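Local coordinates for Lin1944 protein (Listeria innocua, PDB 3D7L) that is of unknown function but belongs to the short-chain dehydrogenase/reductase family and so may act as an oxidoreductase, at residues Gly125-Ala128 with Ala129-Asn132; Ile144-Pro147 with Arg148-Ile152; Glu162-Asp165 with Lys166-Phe170. All coordinates share one frame; numbering follows the deposited sequence.

Contact 1 (Gly125-Ala128 with Ala129-Asn132); sequences GASA and AMAN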
loop_
_atom_site.group_PDB
_atom_site.type_symbol
_atom_site.label_atom_id
_atom_site.label_comp_id
_atom_site.label_asym_id
_atom_site.label_seq_id
_atom_site.Cartn_x
_atom_site.Cartn_y
_atom_site.Cartn_z
ATOM N N GLY D 125 7.997 6.602 10.280
ATOM C CA GLY D 125 7.760 5.422 9.469
ATOM C C GLY D 125 6.520 5.379 8.582
ATOM O O GLY D 125 6.323 4.382 7.912
ATOM N N ALA D 126 5.701 6.430 8.557
ATOM C CA ALA D 126 4.374 6.373 7.907
ATOM C C ALA D 126 4.443 6.055 6.420
ATOM O O ALA D 126 3.617 5.288 5.894
ATOM C CB ALA D 126 3.584 7.668 8.118
ATOM N N SER D 127 5.422 6.653 5.746
ATOM C CA SER D 127 5.570 6.477 4.322
ATOM C C SER D 127 6.120 5.078 3.997
ATOM O O SER D 127 5.672 4.427 3.055
ATOM C CB SER D 127 6.456 7.589 3.778
ATOM O OG SER D 127 6.564 7.506 2.375
ATOM N N ALA D 128 7.075 4.594 4.785
ATOM C CA ALA D 128 7.557 3.217 4.579
ATOM C C ALA D 128 6.448 2.179 4.933
ATOM O O ALA D 128 6.254 1.173 4.233
ATOM C CB ALA D 128 8.840 2.981 5.377
ATOM N N ALA D 129 5.699 2.455 5.998
ATOM C CA ALA D 129 4.531 1.650 6.364
ATOM C C ALA D 129 3.551 1.483 5.177
ATOM O O ALA D 129 3.194 0.362 4.807
ATOM C CB ALA D 129 3.801 2.290 7.568
HETATM N N MSE D 130 3.136 2.610 4.591
HETATM C CA MSE D 130 2.357 2.631 3.332
HETATM C C MSE D 130 2.900 1.700 2.246
HETATM O O MSE D 130 2.171 0.850 1.723
HETATM C CB MSE D 130 2.304 4.072 2.788
HETATM C CG MSE D 130 1.449 4.279 1.520
HETATM SE SE MSE D 130 1.906 5.965 0.580
HETATM C CE MSE D 130 3.723 5.581 0.062
ATOM N N ALA D 131 4.177 1.890 1.899
ATOM C CA ALA D 131 4.841 1.092 0.874
ATOM C C ALA D 131 4.762 -0.381 1.241
ATOM O O ALA D 131 4.410 -1.208 0.406
ATOM C CB ALA D 131 6.307 1.504 0.720
ATOM N N ASN D 132 5.105 -0.714 2.486
ATOM C CA ASN D 132 5.082 -2.121 2.932
ATOM C C ASN D 132 3.696 -2.769 2.874
ATOM O O ASN D 132 3.550 -3.918 2.431
ATOM C CB ASN D 132 5.682 -2.282 4.334
ATOM C CG ASN D 132 7.136 -1.899 4.388
ATOM O OD1 ASN D 132 7.795 -1.757 3.343
ATOM N ND2 ASN D 132 7.639 -1.660 5.595
#
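A first torsion of -176° sends the selenomethionine chain of M130 away from its backbone N, and the last one, 64°, turns the methyl CE back toward S127, one turn earlier. CE lies 3.8 Å from S127 O and 4.1 Å from S127 OG, a loose van der Waals approach. These are the first two turns of helix 126-142, the helix between strands 108-113 and 151-157 of the Rossmann-like fold and the one that carries the YxxxK motif in classical family members. Four i to i+4 bonds build it. The straightest N-H belongs to M130 N, which gives to A126 O at 174°, although the donor is tilted from the carbonyl plane; A129 N to G125 O and N132 N to A128 O run nearly end-on to their carbonyls. Small side chains keep the surface low: A129 CB rests 3.4 Å from A126 O, and A126 packs on F138 and A129 on S141, both of the second subunit. M130 packs on N82, T85 and I86 of helix 79-100, and also meets I94 of the second subunit. The buried S127 OG is satisfied by a hydrogen bond with T85 OG1. At the other end N132 CG sits beside its backbone N, which brings the amide back along the helix. K89 NZ bonds OD1, and G115 O takes a weak bond from ND2. The amide carbon CG of N132 itself rests 3.2 Å from A128 O.

Contact 2 (Ile144-Pro147 with Arg148-Ile152); sequences IEMP and RGIRI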
loop_
_atom_site.group_PDB
_atom_site.type_symbol
_atom_site.label_atom_id
_atom_site.label_comp_id
_atom_site.label_asym_id
_atom_site.label_seq_id
_atom_site.Cartn_x
_atom_site.Cartn_y
_atom_site.Cartn_z
ATOM N N ILE D 144 -3.090 -15.022 -7.043
ATOM C CA ILE D 144 -4.209 -15.764 -7.625
ATOM C C ILE D 144 -4.369 -15.596 -9.150
ATOM O O ILE D 144 -5.139 -16.329 -9.779
ATOM C CB ILE D 144 -5.540 -15.412 -6.917
ATOM C CG1 ILE D 144 -5.921 -13.947 -7.203
ATOM C CG2 ILE D 144 -5.436 -15.710 -5.403
ATOM C CD1 ILE D 144 -7.301 -13.566 -6.733
ATOM N N GLU D 145 -3.646 -14.641 -9.738
ATOM C CA GLU D 145 -3.711 -14.396 -11.179
ATOM C C GLU D 145 -2.439 -14.777 -11.945
ATOM O O GLU D 145 -2.344 -14.531 -13.141
ATOM C CB GLU D 145 -4.046 -12.925 -11.465
ATOM C CG GLU D 145 -5.500 -12.554 -11.162
ATOM C CD GLU D 145 -5.840 -11.167 -11.678
ATOM O OE1 GLU D 145 -5.909 -10.217 -10.844
ATOM O OE2 GLU D 145 -6.002 -11.039 -12.916
HETATM N N MSE D 146 -1.464 -15.371 -11.268
HETATM C CA MSE D 146 -0.189 -15.667 -11.936
HETATM C C MSE D 146 -0.359 -16.741 -12.989
HETATM O O MSE D 146 -1.050 -17.724 -12.748
HETATM C CB MSE D 146 0.902 -16.023 -10.925
HETATM C CG MSE D 146 1.374 -14.792 -10.136
HETATM SE SE MSE D 146 2.500 -13.579 -11.244
HETATM C CE MSE D 146 2.572 -12.031 -10.093
ATOM N N PRO D 147 0.219 -16.526 -14.182
ATOM C CA PRO D 147 0.159 -17.558 -15.224
ATOM C C PRO D 147 1.267 -18.584 -15.050
ATOM O O PRO D 147 2.231 -18.309 -14.326
ATOM C CB PRO D 147 0.385 -16.772 -16.517
ATOM C CG PRO D 147 1.214 -15.567 -16.102
ATOM C CD PRO D 147 0.951 -15.316 -14.629
ATOM N N ARG D 148 1.105 -19.757 -15.684
ATOM C CA ARG D 148 2.182 -20.758 -15.809
ATOM C C ARG D 148 2.832 -21.245 -14.476
ATOM O O ARG D 148 4.006 -21.636 -14.432
ATOM C CB ARG D 148 3.239 -20.256 -16.804
ATOM C CG ARG D 148 2.664 -19.838 -18.166
ATOM C CD ARG D 148 3.739 -19.308 -19.107
ATOM N NE ARG D 148 4.266 -17.969 -18.774
ATOM C CZ ARG D 148 5.450 -17.754 -18.201
ATOM N NH1 ARG D 148 5.859 -16.508 -17.978
ATOM N NH2 ARG D 148 6.245 -18.788 -17.856
ATOM N N GLY D 149 2.037 -21.240 -13.414
ATOM C CA GLY D 149 2.424 -21.794 -12.099
ATOM C C GLY D 149 3.349 -20.895 -11.293
ATOM O O GLY D 149 3.925 -21.315 -10.287
ATOM N N ILE D 150 3.473 -19.653 -11.730
ATOM C CA ILE D 150 4.352 -18.692 -11.103
ATOM C C ILE D 150 3.867 -18.324 -9.699
ATOM O O ILE D 150 2.664 -18.180 -9.470
ATOM C CB ILE D 150 4.515 -17.451 -11.987
ATOM C CG1 ILE D 150 5.436 -17.774 -13.189
ATOM C CG2 ILE D 150 5.082 -16.296 -11.190
ATOM C CD1 ILE D 150 5.189 -16.922 -14.444
ATOM N N ARG D 151 4.806 -18.214 -8.756
ATOM C CA ARG D 151 4.473 -17.879 -7.357
ATOM C C ARG D 151 4.969 -16.494 -6.985
ATOM O O ARG D 151 5.893 -15.957 -7.622
ATOM C CB ARG D 151 5.036 -18.930 -6.391
ATOM C CG ARG D 151 4.661 -20.392 -6.766
ATOM C CD ARG D 151 5.346 -21.425 -5.834
ATOM N NE ARG D 151 6.777 -21.446 -6.074
ATOM C CZ ARG D 151 7.713 -20.892 -5.297
ATOM N NH1 ARG D 151 7.410 -20.296 -4.155
ATOM N NH2 ARG D 151 8.978 -20.980 -5.656
ATOM N N ILE D 152 4.343 -15.897 -5.970
ATOM C CA ILE D 152 4.793 -14.589 -5.477
ATOM C C ILE D 152 4.574 -14.469 -3.967
ATOM O O ILE D 152 3.452 -14.654 -3.469
ATOM C CB ILE D 152 4.126 -13.390 -6.260
ATOM C CG1 ILE D 152 4.522 -12.040 -5.635
ATOM C CG2 ILE D 152 2.563 -13.526 -6.275
ATOM C CD1 ILE D 152 4.295 -10.847 -6.569
#
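Selenomethionine M146 and I150 meet at about a right angle, SE lying 3.7 Å from I150 CG2. Between them the chain makes a type I' beta turn from P147 to I150, with R148 and G149 at positive phi in its two central positions; it leads from the end of helix 126-142 into strand 151-157 of the Rossmann-like sheet. I150 N closes the turn on P147 O at 3.2 Å, with the donor above the carbonyl plane instead of on a lone pair. The inner side, toward the buried I150 and I152, is close-packed. M146 CB presses to 3.1 Å from I150 O, and I150 CD1 comes 3.3 Å from P147 O. Bending at chi2 (-73°) swings the end of M146 toward I152, where the fit is looser: CE stays 4.1 Å from I152 CD1. The turn itself, at R148 and G149, is partly exposed. R148 folds back so that I150 CD1 sits over one face of its guanidinium, near the rim, while NH2 forms a salt bridge with D106 OD2 and a hydrogen bond with L104 O. On the inner side, M146 and I152 both reach F110 of strand 108-113 and V97 of helix 79-100, whereas on the dimer side M146 and P147 pack on L74 and T75, respectively, of the second subunit.

Contact 3 (Glu162-Asp165 with Lys166-Phe170); sequences ESWD and KLEPF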
loop_
_atom_site.group_PDB
_atom_site.type_symbol
_atom_site.label_atom_id
_atom_site.label_comp_id
_atom_site.label_asym_id
_atom_site.label_seq_id
_atom_site.Cartn_x
_atom_site.Cartn_y
_atom_site.Cartn_z
ATOM N N GLU D 162 22.886 -5.944 11.769
ATOM C CA GLU D 162 23.990 -5.282 11.074
ATOM C C GLU D 162 23.712 -3.819 10.704
ATOM O O GLU D 162 24.605 -3.128 10.221
ATOM C CB GLU D 162 24.493 -6.086 9.865
ATOM C CG GLU D 162 23.522 -7.088 9.246
ATOM C CD GLU D 162 23.319 -8.353 10.069
ATOM O OE1 GLU D 162 24.246 -9.182 10.225
ATOM O OE2 GLU D 162 22.195 -8.525 10.552
ATOM N N SER D 163 22.484 -3.365 10.939
ATOM C CA SER D 163 22.114 -1.952 10.795
ATOM C C SER D 163 21.788 -1.267 12.132
ATOM O O SER D 163 21.538 -0.072 12.153
ATOM C CB SER D 163 20.908 -1.819 9.861
ATOM O OG SER D 163 21.200 -2.296 8.562
ATOM N N TRP D 164 21.808 -2.030 13.226
ATOM C CA TRP D 164 21.407 -1.577 14.565
ATOM C C TRP D 164 22.230 -0.408 15.109
ATOM O O TRP D 164 21.709 0.468 15.808
ATOM C CB TRP D 164 21.519 -2.745 15.545
ATOM C CG TRP D 164 20.931 -2.499 16.909
ATOM C CD1 TRP D 164 21.586 -2.558 18.102
ATOM C CD2 TRP D 164 19.568 -2.187 17.212
ATOM N NE1 TRP D 164 20.720 -2.301 19.137
ATOM C CE2 TRP D 164 19.466 -2.092 18.616
ATOM C CE3 TRP D 164 18.411 -2.002 16.434
ATOM C CZ2 TRP D 164 18.255 -1.804 19.261
ATOM C CZ3 TRP D 164 17.203 -1.708 17.083
ATOM C CH2 TRP D 164 17.145 -1.607 18.476
ATOM N N ASP D 165 23.525 -0.446 14.812
ATOM C CA ASP D 165 24.455 0.666 15.017
ATOM C C ASP D 165 23.858 2.006 14.579
ATOM O O ASP D 165 23.825 2.958 15.351
ATOM C CB ASP D 165 25.742 0.361 14.241
ATOM C CG ASP D 165 25.531 -0.723 13.164
ATOM O OD1 ASP D 165 25.395 -0.351 11.969
ATOM O OD2 ASP D 165 25.467 -1.943 13.526
ATOM N N LYS D 166 23.351 2.075 13.352
ATOM C CA LYS D 166 22.746 3.319 12.872
ATOM C C LYS D 166 21.257 3.461 13.174
ATOM O O LYS D 166 20.786 4.562 13.420
ATOM C CB LYS D 166 23.068 3.627 11.394
ATOM C CG LYS D 166 22.635 2.587 10.346
ATOM C CD LYS D 166 22.263 3.253 8.983
ATOM C CE LYS D 166 20.931 4.080 9.083
ATOM N NZ LYS D 166 20.642 5.108 7.998
ATOM N N LEU D 167 20.523 2.354 13.184
ATOM C CA LEU D 167 19.073 2.440 13.279
ATOM C C LEU D 167 18.521 2.424 14.708
ATOM O O LEU D 167 17.356 2.702 14.899
ATOM C CB LEU D 167 18.406 1.354 12.430
ATOM C CG LEU D 167 18.567 1.438 10.906
ATOM C CD1 LEU D 167 17.972 0.216 10.269
ATOM C CD2 LEU D 167 17.891 2.694 10.347
ATOM N N GLU D 168 19.344 2.112 15.707
ATOM C CA GLU D 168 18.821 2.059 17.091
ATOM C C GLU D 168 18.038 3.290 17.627
ATOM O O GLU D 168 17.005 3.116 18.265
ATOM C CB GLU D 168 19.860 1.622 18.123
ATOM C CG GLU D 168 19.135 1.084 19.337
ATOM C CD GLU D 168 19.655 1.604 20.627
ATOM O OE1 GLU D 168 19.068 2.607 21.122
ATOM O OE2 GLU D 168 20.642 1.016 21.142
ATOM N N PRO D 169 18.529 4.520 17.391
ATOM C CA PRO D 169 17.787 5.711 17.865
ATOM C C PRO D 169 16.332 5.789 17.372
ATOM O O PRO D 169 15.499 6.443 18.005
ATOM C CB PRO D 169 18.593 6.875 17.283
ATOM C CG PRO D 169 19.989 6.343 17.208
ATOM C CD PRO D 169 19.798 4.912 16.734
ATOM N N PHE D 170 16.048 5.123 16.257
ATOM C CA PHE D 170 14.716 5.148 15.637
ATOM C C PHE D 170 13.848 3.960 16.014
ATOM O O PHE D 170 12.645 3.972 15.731
ATOM C CB PHE D 170 14.840 5.252 14.093
ATOM C CG PHE D 170 15.594 6.458 13.655
ATOM C CD1 PHE D 170 14.987 7.708 13.671
ATOM C CD2 PHE D 170 16.953 6.358 13.319
ATOM C CE1 PHE D 170 15.701 8.849 13.301
ATOM C CE2 PHE D 170 17.685 7.490 12.955
ATOM C CZ PHE D 170 17.055 8.742 12.952
#
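One face of the W164 indole takes the E168 side chain: CG stands 3.4 Å from the centroid of the six-membered ring, 29° off its normal, a CH-pi contact displaced toward the rim. The contact is unusually tight, with E168 CG only 3.0 Å from W164 CZ2, and E168 is bent away from a staggered chi2, so its exact placement is somewhat uncertain. The carboxylate, turned 41° from the ring, stays above the ring plane and beyond its rim, OE2 of E168 3.9 Å from NE1 of W164. W164 also packs on V159 and P176. The two groups are one helical turn apart in the short helix 164-167 and the 3-10 turn that follows, and in both residues CG is anti to the backbone N (chi1 -170° in W164), which lays E168 over the indole. E168 N to W164 O, at 2.9 Å, ties the same pair through the backbone. One residue earlier, S163 O accepts from L167 N at 2.8 Å, plus a weak bond from K166 N. Alongside, S163 CB touches L167 CD1 at 3.6 Å. Across this surface turn the side chains therefore pair by carbon contacts: E168 offers the indole its aliphatic part, while its carboxylate is raised above the plane, too far from NE1 for a normal hydrogen bond.

Overall arrangement
From the N terminus, the three contacts come in series; none nests within or crosses another. Contact 1 starts helix 126-142, after strand 108-113. The same helix runs on to contact 2, whose turn closes the short connection into strand 151-157, completing a beta-alpha-beta unit; their centres are 26 Å apart. Strand 151-157 then runs between strands 108-113 and 198-201, and the chain leads on to contact 3, on helix 164-167. Contacts 2 and 3 lie on opposite sides of the chain's centre, about 37 Å between centres, while contacts 1 and 3 come within about 8 Å at their nearest atoms. Contacts 1 and 2 both face the second subunit; contact 3 does not touch it.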